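Protein TASOR (Homo sapiens, PDB 6TL1) acts in the HUSH complex, which maintains H3K9me3-dependent transcriptional silencing by promoting recruitment of SETDB1 and MORC2, and is represented here by its pseudo-PARP domain. Local coordinates at residues R56-F60 against D61-D65; Y185-F189 against D190-R194. All coordinates share one frame; numbering follows the deposited sequence.

Contact 1. Residues R56-F60 against D61-D65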
ATOM      1  N   ARG A  56       6.739   6.672  17.044  1.00 40.05           N
ATOM      2  CA  ARG A  56       7.239   6.764  18.408  1.00 42.61           C
ATOM      3  C   ARG A  56       6.209   6.257  19.412  1.00 41.00           C
ATOM      4  O   ARG A  56       6.581   5.759  20.481  1.00 42.32           O
ATOM      5  CB  ARG A  56       7.658   8.197  18.745  1.00 49.96           C
ATOM      6  CG  ARG A  56       8.844   8.718  17.928  1.00 52.96           C
ATOM      7  CD  ARG A  56       9.274  10.078  18.428  1.00 48.88           C
ATOM      8  NE  ARG A  56      10.160   9.933  19.567  1.00 52.47           N
ATOM      9  CZ  ARG A  56      10.669  10.950  20.242  1.00 49.79           C
ATOM     10  NH1 ARG A  56      11.479  10.724  21.265  1.00 53.58           N
ATOM     11  NH2 ARG A  56      10.364  12.194  19.893  1.00 51.13           N
ATOM     12  N   GLU A  57       4.917   6.377  19.107  1.00 40.30           N
ATOM     13  CA  GLU A  57       3.925   5.784  20.006  1.00 42.96           C
ATOM     14  C   GLU A  57       3.986   4.265  19.957  1.00 42.79           C
ATOM     15  O   GLU A  57       3.800   3.601  20.980  1.00 46.46           O
ATOM     16  CB  GLU A  57       2.509   6.262  19.680  1.00 44.96           C
ATOM     17  CG  GLU A  57       2.356   7.732  19.409  1.00 51.18           C
ATOM     18  CD  GLU A  57       0.903   8.145  19.270  1.00 53.46           C
ATOM     19  OE1 GLU A  57       0.044   7.253  19.088  1.00 56.83           O
ATOM     20  OE2 GLU A  57       0.618   9.362  19.340  1.00 52.55           O
ATOM     21  N   LEU A  58       4.253   3.696  18.782  1.00 41.06           N
ATOM     22  CA  LEU A  58       4.361   2.241  18.703  1.00 43.34           C
ATOM     23  C   LEU A  58       5.528   1.748  19.546  1.00 47.08           C
ATOM     24  O   LEU A  58       5.399   0.755  20.276  1.00 50.23           O
ATOM     25  CB  LEU A  58       4.502   1.783  17.250  1.00 43.40           C
ATOM     26  CG  LEU A  58       3.241   1.874  16.390  1.00 44.67           C
ATOM     27  CD1 LEU A  58       3.552   1.578  14.929  1.00 45.97           C
ATOM     28  CD2 LEU A  58       2.150   0.930  16.910  1.00 40.30           C
ATOM     29  N   LYS A  59       6.666   2.447  19.485  1.00 44.92           N
ATOM     30  CA  LYS A  59       7.807   2.065  20.313  1.00 47.90           C
ATOM     31  C   LYS A  59       7.532   2.299  21.790  1.00 53.64           C
ATOM     32  O   LYS A  59       8.011   1.537  22.638  1.00 56.27           O
ATOM     33  CB  LYS A  59       9.050   2.853  19.888  1.00 48.44           C
ATOM     34  CG  LYS A  59      10.321   2.455  20.635  1.00 56.01           C
ATOM     35  CD  LYS A  59      11.539   3.184  20.083  1.00 62.39           C
ATOM     36  CE  LYS A  59      12.824   2.638  20.678  1.00 70.83           C
ATOM     37  NZ  LYS A  59      14.014   3.488  20.342  1.00 76.54           N
ATOM     38  N   PHE A  60       6.729   3.313  22.114  1.00 55.91           N
ATOM     39  CA  PHE A  60       6.320   3.503  23.498  1.00 59.46           C
ATOM     40  C   PHE A  60       5.452   2.359  24.007  1.00 60.61           C
ATOM     41  O   PHE A  60       5.496   2.043  25.199  1.00 66.70           O
ATOM     42  CB  PHE A  60       5.589   4.833  23.661  1.00 57.90           C
ATOM     43  CG  PHE A  60       5.233   5.137  25.081  1.00 64.65           C
ATOM     44  CD1 PHE A  60       6.144   5.734  25.934  1.00 67.98           C
ATOM     45  CD2 PHE A  60       3.980   4.799  25.570  1.00 64.53           C
ATOM     46  CE1 PHE A  60       5.806   6.000  27.249  1.00 74.68           C
ATOM     47  CE2 PHE A  60       3.637   5.058  26.885  1.00 67.44           C
ATOM     48  CZ  PHE A  60       4.549   5.662  27.724  1.00 73.80           C
ATOM     49  N   ASP A  61       4.684   1.712  23.135  1.00 64.91           N
ATOM     50  CA  ASP A  61       3.763   0.661  23.546  1.00 69.91           C
ATOM     51  C   ASP A  61       4.440  -0.702  23.454  1.00 67.57           C
ATOM     52  O   ASP A  61       3.824  -1.729  23.738  1.00 69.56           O
ATOM     53  CB  ASP A  61       2.496   0.760  22.656  1.00 75.88           C
ATOM     54  CG  ASP A  61       1.351  -0.244  23.010  1.00 92.07           C
ATOM     55  OD1 ASP A  61       0.211   0.055  22.600  1.00 96.21           O
ATOM     56  OD2 ASP A  61       1.534  -1.305  23.633  1.00102.20           O
ATOM     57  N   GLY A  62       5.740  -0.729  23.200  1.00 66.10           N
ATOM     58  CA  GLY A  62       6.461  -1.964  23.358  1.00 67.75           C
ATOM     59  C   GLY A  62       6.741  -2.706  22.077  1.00 63.52           C
ATOM     60  O   GLY A  62       7.261  -3.821  22.139  1.00 66.43           O
ATOM     61  N   ARG A  63       6.404  -2.146  20.924  1.00 60.62           N
ATOM     62  CA  ARG A  63       6.689  -2.846  19.679  1.00 61.40           C
ATOM     63  C   ARG A  63       8.194  -3.036  19.540  1.00 63.98           C
ATOM     64  O   ARG A  63       8.991  -2.224  20.017  1.00 61.24           O
ATOM     65  CB  ARG A  63       6.170  -2.066  18.468  1.00 57.10           C
ATOM     66  CG  ARG A  63       4.676  -1.817  18.441  1.00 54.25           C
ATOM     67  CD  ARG A  63       3.849  -3.088  18.484  1.00 53.77           C
ATOM     68  NE  ARG A  63       2.467  -2.766  18.155  1.00 51.96           N
ATOM     69  CZ  ARG A  63       1.545  -2.439  19.054  1.00 58.09           C
ATOM     70  NH1 ARG A  63       1.858  -2.407  20.339  1.00 58.73           N
ATOM     71  NH2 ARG A  63       0.312  -2.141  18.666  1.00 61.93           N
ATOM     72  N   LEU A  64       8.586  -4.126  18.892  1.00 63.72           N
ATOM     73  CA  LEU A  64      10.006  -4.369  18.737  1.00 64.54           C
ATOM     74  C   LEU A  64      10.528  -3.556  17.561  1.00 63.77           C
ATOM     75  O   LEU A  64       9.764  -3.118  16.697  1.00 62.52           O
ATOM     76  CB  LEU A  64      10.264  -5.853  18.470  1.00 66.08           C
ATOM     77  CG  LEU A  64       9.442  -6.856  19.192  1.00 65.83           C
ATOM     78  CD1 LEU A  64       9.444  -8.103  18.536  1.00 67.20           C
ATOM     79  CD2 LEU A  64       9.875  -7.055  20.556  1.00 68.87           C
ATOM     80  N   ASP A  65      11.850  -3.342  17.537  1.00 67.36           N
ATOM     81  CA  ASP A  65      12.435  -2.572  16.440  1.00 70.74           C
ATOM     82  C   ASP A  65      12.140  -3.221  15.093  1.00 65.04           C
ATOM     83  O   ASP A  65      11.994  -2.523  14.083  1.00 62.95           O
ATOM     84  CB  ASP A  65      13.945  -2.392  16.639  1.00 81.59           C
ATOM     85  CG  ASP A  65      14.291  -1.718  17.962  1.00 89.74           C
ATOM     86  OD1 ASP A  65      15.474  -1.361  18.157  1.00 94.66           O
ATOM     87  OD2 ASP A  65      13.375  -1.525  18.786  1.00 91.10           O
TER
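A Schellman motif ends helix 45-60, with Leu-58 and Lys-59 lending their carbonyls to the residues that leave it. Arg-63 N reaches back over five residues to Leu-58 O at 3.1 Å with an N-H...O angle of 161°, and inside that loop Gly-62 N donates to Lys-59 O at 3.3 Å. Asp-61 N still bonds to Glu-57 O at 3.0 Å, the last helical link, although Asp-61 has already left helical backbone angles. Gly-62 then takes a positive phi of 101°, with backbone angles at which a CB would press on the carbonyl oxygen of Asp-61 and which therefore suit a residue without one.

Side chains also meet on one flank of the turn. Arg-63 CG rests 3.8 Å from Leu-58 CB, and the bend at chi2 (-58°) folds the chain so that the guanidinium lies with one face over Leu-58 CD2, which is 3.9 Å from NE. The edge of the same group serves the charges: Asp-61 OD2 sits in its plane, 3.5 Å from Arg-63 NH1, in a salt bridge over Gly-62, while NH2 pairs with Glu-158. One guanidinium thus packs a face on the CD2 methyl of Leu-58 and meets two carboxylates, which should help to fix its rotation. Glu-57 directs its carboxylate elsewhere, to Arg-197. The paired 6→1 and 5→2 backbone bonds around a glycine in the left-handed backbone conformation are the signature of the Schellman helix C-cap, here turning the chain from helix 45-60 into the loop before strand 71-77.

Contact 2. Residues Y185-F189 against D190-R194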
ATOM      1  N   TYR A 185      -5.309  -0.117   9.737  1.00 39.14           N
ATOM      2  CA  TYR A 185      -6.377   0.531  10.474  1.00 39.81           C
ATOM      3  C   TYR A 185      -5.774   1.092  11.745  1.00 39.05           C
ATOM      4  O   TYR A 185      -4.650   0.752  12.130  1.00 35.27           O
ATOM      5  CB  TYR A 185      -7.505  -0.452  10.796  1.00 34.06           C
ATOM      6  CG  TYR A 185      -6.961  -1.648  11.519  1.00 39.68           C
ATOM      7  CD1 TYR A 185      -6.808  -1.640  12.901  1.00 40.99           C
ATOM      8  CD2 TYR A 185      -6.579  -2.786  10.820  1.00 42.58           C
ATOM      9  CE1 TYR A 185      -6.288  -2.729  13.563  1.00 44.12           C
ATOM     10  CE2 TYR A 185      -6.073  -3.889  11.477  1.00 41.27           C
ATOM     11  CZ  TYR A 185      -5.930  -3.859  12.843  1.00 40.49           C
ATOM     12  OH  TYR A 185      -5.412  -4.951  13.497  1.00 40.19           O
ATOM     13  N   GLU A 186      -6.551   1.926  12.423  1.00 39.37           N
ATOM     14  CA  GLU A 186      -6.087   2.484  13.682  1.00 44.70           C
ATOM     15  C   GLU A 186      -7.294   2.870  14.514  1.00 46.79           C
ATOM     16  O   GLU A 186      -8.171   3.600  14.040  1.00 43.09           O
ATOM     17  CB  GLU A 186      -5.176   3.691  13.447  1.00 47.54           C
ATOM     18  CG  GLU A 186      -4.528   4.206  14.702  1.00 51.12           C
ATOM     19  CD  GLU A 186      -3.448   5.246  14.443  1.00 51.43           C
ATOM     20  OE1 GLU A 186      -3.406   5.831  13.340  1.00 47.60           O
ATOM     21  OE2 GLU A 186      -2.652   5.492  15.369  1.00 61.23           O
ATOM     22  N   TYR A 187      -7.342   2.378  15.746  1.00 39.07           N
ATOM     23  CA  TYR A 187      -8.392   2.795  16.647  1.00 48.25           C
ATOM     24  C   TYR A 187      -7.995   4.129  17.264  1.00 57.81           C
ATOM     25  O   TYR A 187      -6.858   4.300  17.721  1.00 56.47           O
ATOM     26  CB  TYR A 187      -8.609   1.748  17.738  1.00 44.65           C
ATOM     27  CG  TYR A 187      -9.402   0.542  17.286  1.00 52.53           C
ATOM     28  CD1 TYR A 187     -10.790   0.552  17.303  1.00 58.25           C
ATOM     29  CD2 TYR A 187      -8.759  -0.615  16.850  1.00 49.98           C
ATOM     30  CE1 TYR A 187     -11.522  -0.556  16.902  1.00 62.16           C
ATOM     31  CE2 TYR A 187      -9.483  -1.735  16.446  1.00 51.81           C
ATOM     32  CZ  TYR A 187     -10.861  -1.695  16.470  1.00 57.10           C
ATOM     33  OH  TYR A 187     -11.594  -2.786  16.067  1.00 53.53           O
ATOM     34  N   GLY A 188      -8.930   5.065  17.284  1.00 47.83           N
ATOM     35  CA  GLY A 188      -8.816   6.245  18.109  1.00 65.22           C
ATOM     36  C   GLY A 188      -9.347   5.868  19.463  1.00 70.37           C
ATOM     37  O   GLY A 188      -9.389   4.682  19.828  1.00 71.16           O
ATOM     38  N   PHE A 189      -9.785   6.851  20.228  1.00 80.90           N
ATOM     39  CA  PHE A 189     -10.439   6.537  21.491  1.00 91.09           C
ATOM     40  C   PHE A 189     -11.943   6.583  21.254  1.00 96.66           C
ATOM     41  O   PHE A 189     -12.524   7.659  21.091  1.00101.16           O
ATOM     42  CB  PHE A 189      -9.997   7.469  22.608  1.00101.51           C
ATOM     43  CG  PHE A 189     -10.885   7.417  23.817  1.00114.94           C
ATOM     44  CD1 PHE A 189     -11.312   6.194  24.324  1.00119.13           C
ATOM     45  CD2 PHE A 189     -11.273   8.581  24.464  1.00122.30           C
ATOM     46  CE1 PHE A 189     -12.141   6.131  25.435  1.00124.88           C
ATOM     47  CE2 PHE A 189     -12.091   8.531  25.582  1.00128.80           C
ATOM     48  CZ  PHE A 189     -12.525   7.304  26.068  1.00129.53           C
ATOM     49  N   ASP A 190     -12.558   5.397  21.225  1.00 96.93           N
ATOM     50  CA  ASP A 190     -13.979   5.074  21.023  1.00 96.98           C
ATOM     51  C   ASP A 190     -14.377   4.991  19.549  1.00 87.26           C
ATOM     52  O   ASP A 190     -15.543   4.692  19.264  1.00 87.36           O
ATOM     53  CB  ASP A 190     -14.934   6.069  21.708  1.00107.11           C
ATOM     54  CG  ASP A 190     -15.494   5.537  23.013  1.00115.94           C
ATOM     55  OD1 ASP A 190     -15.226   4.358  23.338  1.00114.56           O
ATOM     56  OD2 ASP A 190     -16.198   6.295  23.709  1.00123.53           O
ATOM     57  N   GLU A 191     -13.470   5.238  18.608  1.00 79.31           N
ATOM     58  CA  GLU A 191     -13.835   5.232  17.200  1.00 72.87           C
ATOM     59  C   GLU A 191     -12.634   4.807  16.375  1.00 63.98           C
ATOM     60  O   GLU A 191     -11.488   5.051  16.759  1.00 59.98           O
ATOM     61  CB  GLU A 191     -14.338   6.599  16.735  1.00 79.67           C
ATOM     62  CG  GLU A 191     -15.545   6.528  15.812  1.00 86.42           C
ATOM     63  CD  GLU A 191     -16.214   7.879  15.626  1.00 95.56           C
ATOM     64  OE1 GLU A 191     -15.532   8.825  15.177  1.00 95.79           O
ATOM     65  OE2 GLU A 191     -17.417   7.996  15.940  1.00101.54           O
ATOM     66  N   LEU A 192     -12.897   4.176  15.237  1.00 57.35           N
ATOM     67  CA  LEU A 192     -11.827   3.897  14.301  1.00 53.68           C
ATOM     68  C   LEU A 192     -11.457   5.191  13.594  1.00 51.97           C
ATOM     69  O   LEU A 192     -12.327   5.988  13.230  1.00 52.40           O
ATOM     70  CB  LEU A 192     -12.254   2.839  13.285  1.00 51.92           C
ATOM     71  CG  LEU A 192     -12.147   1.412  13.806  1.00 50.92           C
ATOM     72  CD1 LEU A 192     -13.051   0.480  13.019  1.00 53.55           C
ATOM     73  CD2 LEU A 192     -10.702   0.973  13.733  1.00 39.22           C
ATOM     74  N   ARG A 193     -10.162   5.414  13.419  1.00 49.73           N
ATOM     75  CA  ARG A 193      -9.720   6.595  12.692  1.00 51.47           C
ATOM     76  C   ARG A 193     -10.053   6.436  11.216  1.00 48.48           C
ATOM     77  O   ARG A 193     -10.004   5.329  10.674  1.00 43.05           O
ATOM     78  CB  ARG A 193      -8.216   6.787  12.884  1.00 50.12           C
ATOM     79  CG  ARG A 193      -7.830   7.313  14.260  1.00 55.47           C
ATOM     80  CD  ARG A 193      -6.356   7.664  14.309  1.00 54.29           C
ATOM     81  NE  ARG A 193      -5.941   8.383  13.112  1.00 55.94           N
ATOM     82  CZ  ARG A 193      -5.709   9.691  13.080  1.00 60.08           C
ATOM     83  NH1 ARG A 193      -5.851  10.415  14.183  1.00 64.29           N
ATOM     84  NH2 ARG A 193      -5.337  10.273  11.945  1.00 57.66           N
ATOM     85  N   ARG A 194     -10.440   7.531  10.566  1.00 48.73           N
ATOM     86  CA  ARG A 194     -10.703   7.396   9.144  1.00 43.11           C
ATOM     87  C   ARG A 194      -9.419   7.382   8.326  1.00 43.27           C
ATOM     88  O   ARG A 194      -9.443   6.967   7.163  1.00 42.91           O
ATOM     89  CB  ARG A 194     -11.629   8.506   8.641  1.00 50.09           C
ATOM     90  CG  ARG A 194     -13.056   8.391   9.151  1.00 58.58           C
ATOM     91  CD  ARG A 194     -14.033   9.177   8.293  1.00 71.81           C
ATOM     92  NE  ARG A 194     -14.164   8.582   6.962  1.00 76.90           N
ATOM     93  CZ  ARG A 194     -13.728   9.128   5.831  1.00 81.87           C
ATOM     94  NH1 ARG A 194     -13.125  10.311   5.840  1.00 83.10           N
ATOM     95  NH2 ARG A 194     -13.902   8.484   4.684  1.00 82.40           N
TER
HETATM   96  O   HOH W   1      -8.949   2.630  10.640  1.00 45.41           O
HETATM   97  O   HOH W   2     -11.395   2.852  20.378  1.00 54.25           O
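Leu-192 lays its CD2 methyl squarely over one face of the Tyr-187 ring, a CH-pi contact 3.5 Å from the centroid and 11° off the normal. The two residues form a non-hydrogen-bonded antiparallel pair, which sends both side chains to the same side; with CG of each beside the backbone N (chi1 -81° for Leu-192, -78° for Tyr-187), they run alongside one another. The ring is held at its far end too, where the hydroxyl is hydrogen-bonded to Pro-153 O.

Direct backbone bonds flank this pair. Arg-193 N donates to Glu-186 O at 2.8 Å, nearly straight, and Gly-188 N to Glu-191 O at 2.6 Å. A water between Glu-186 N and Arg-193 O takes the place of the return bond. The side chain of Arg-193 lies beside that of Glu-186, with NE 3.6 Å from OE1; this long salt bridge is purely electrostatic, since the oxygen stands well out of the guanidinium plane. Arg-193 NH2 is hydrogen-bonded to Arg-195 O.

Phe-189 and Asp-190 make the reversal, with backbone angles near those of a type II turn and a positive phi at Asp-190, and a second water joins Asp-190 N to Gly-188 O, 2.8 Å from the water. The small hairpin projects from the loop between strands 181-184 and 199-209, with Leu-192 against Met-105 and Glu-186 OE2 salt-bridged to Arg-197 and to Lys-54 of helix 45-60.

How the contacts relate
Read from the N terminus, contact 1 comes first: helix 45-60 ends and residues 61-65 turn the chain into the loop leading to strand 71-77. Contact 2 closes much later, where residues 185-194 fold back on themselves between strands 181-184 and 199-209. The two local turns stand in series, neither nested nor crossed. Their centres are about 18 Å apart and their nearest atoms about 5 Å, without touching, yet they share a charge network: Arg-197 pairs with Glu-57 of contact 1 and with Glu-186 of contact 2. Lys-54 adds a second tie from helix 45-60 to the hairpin, illustrating how turns remote in sequence can be joined through intermediary side chains.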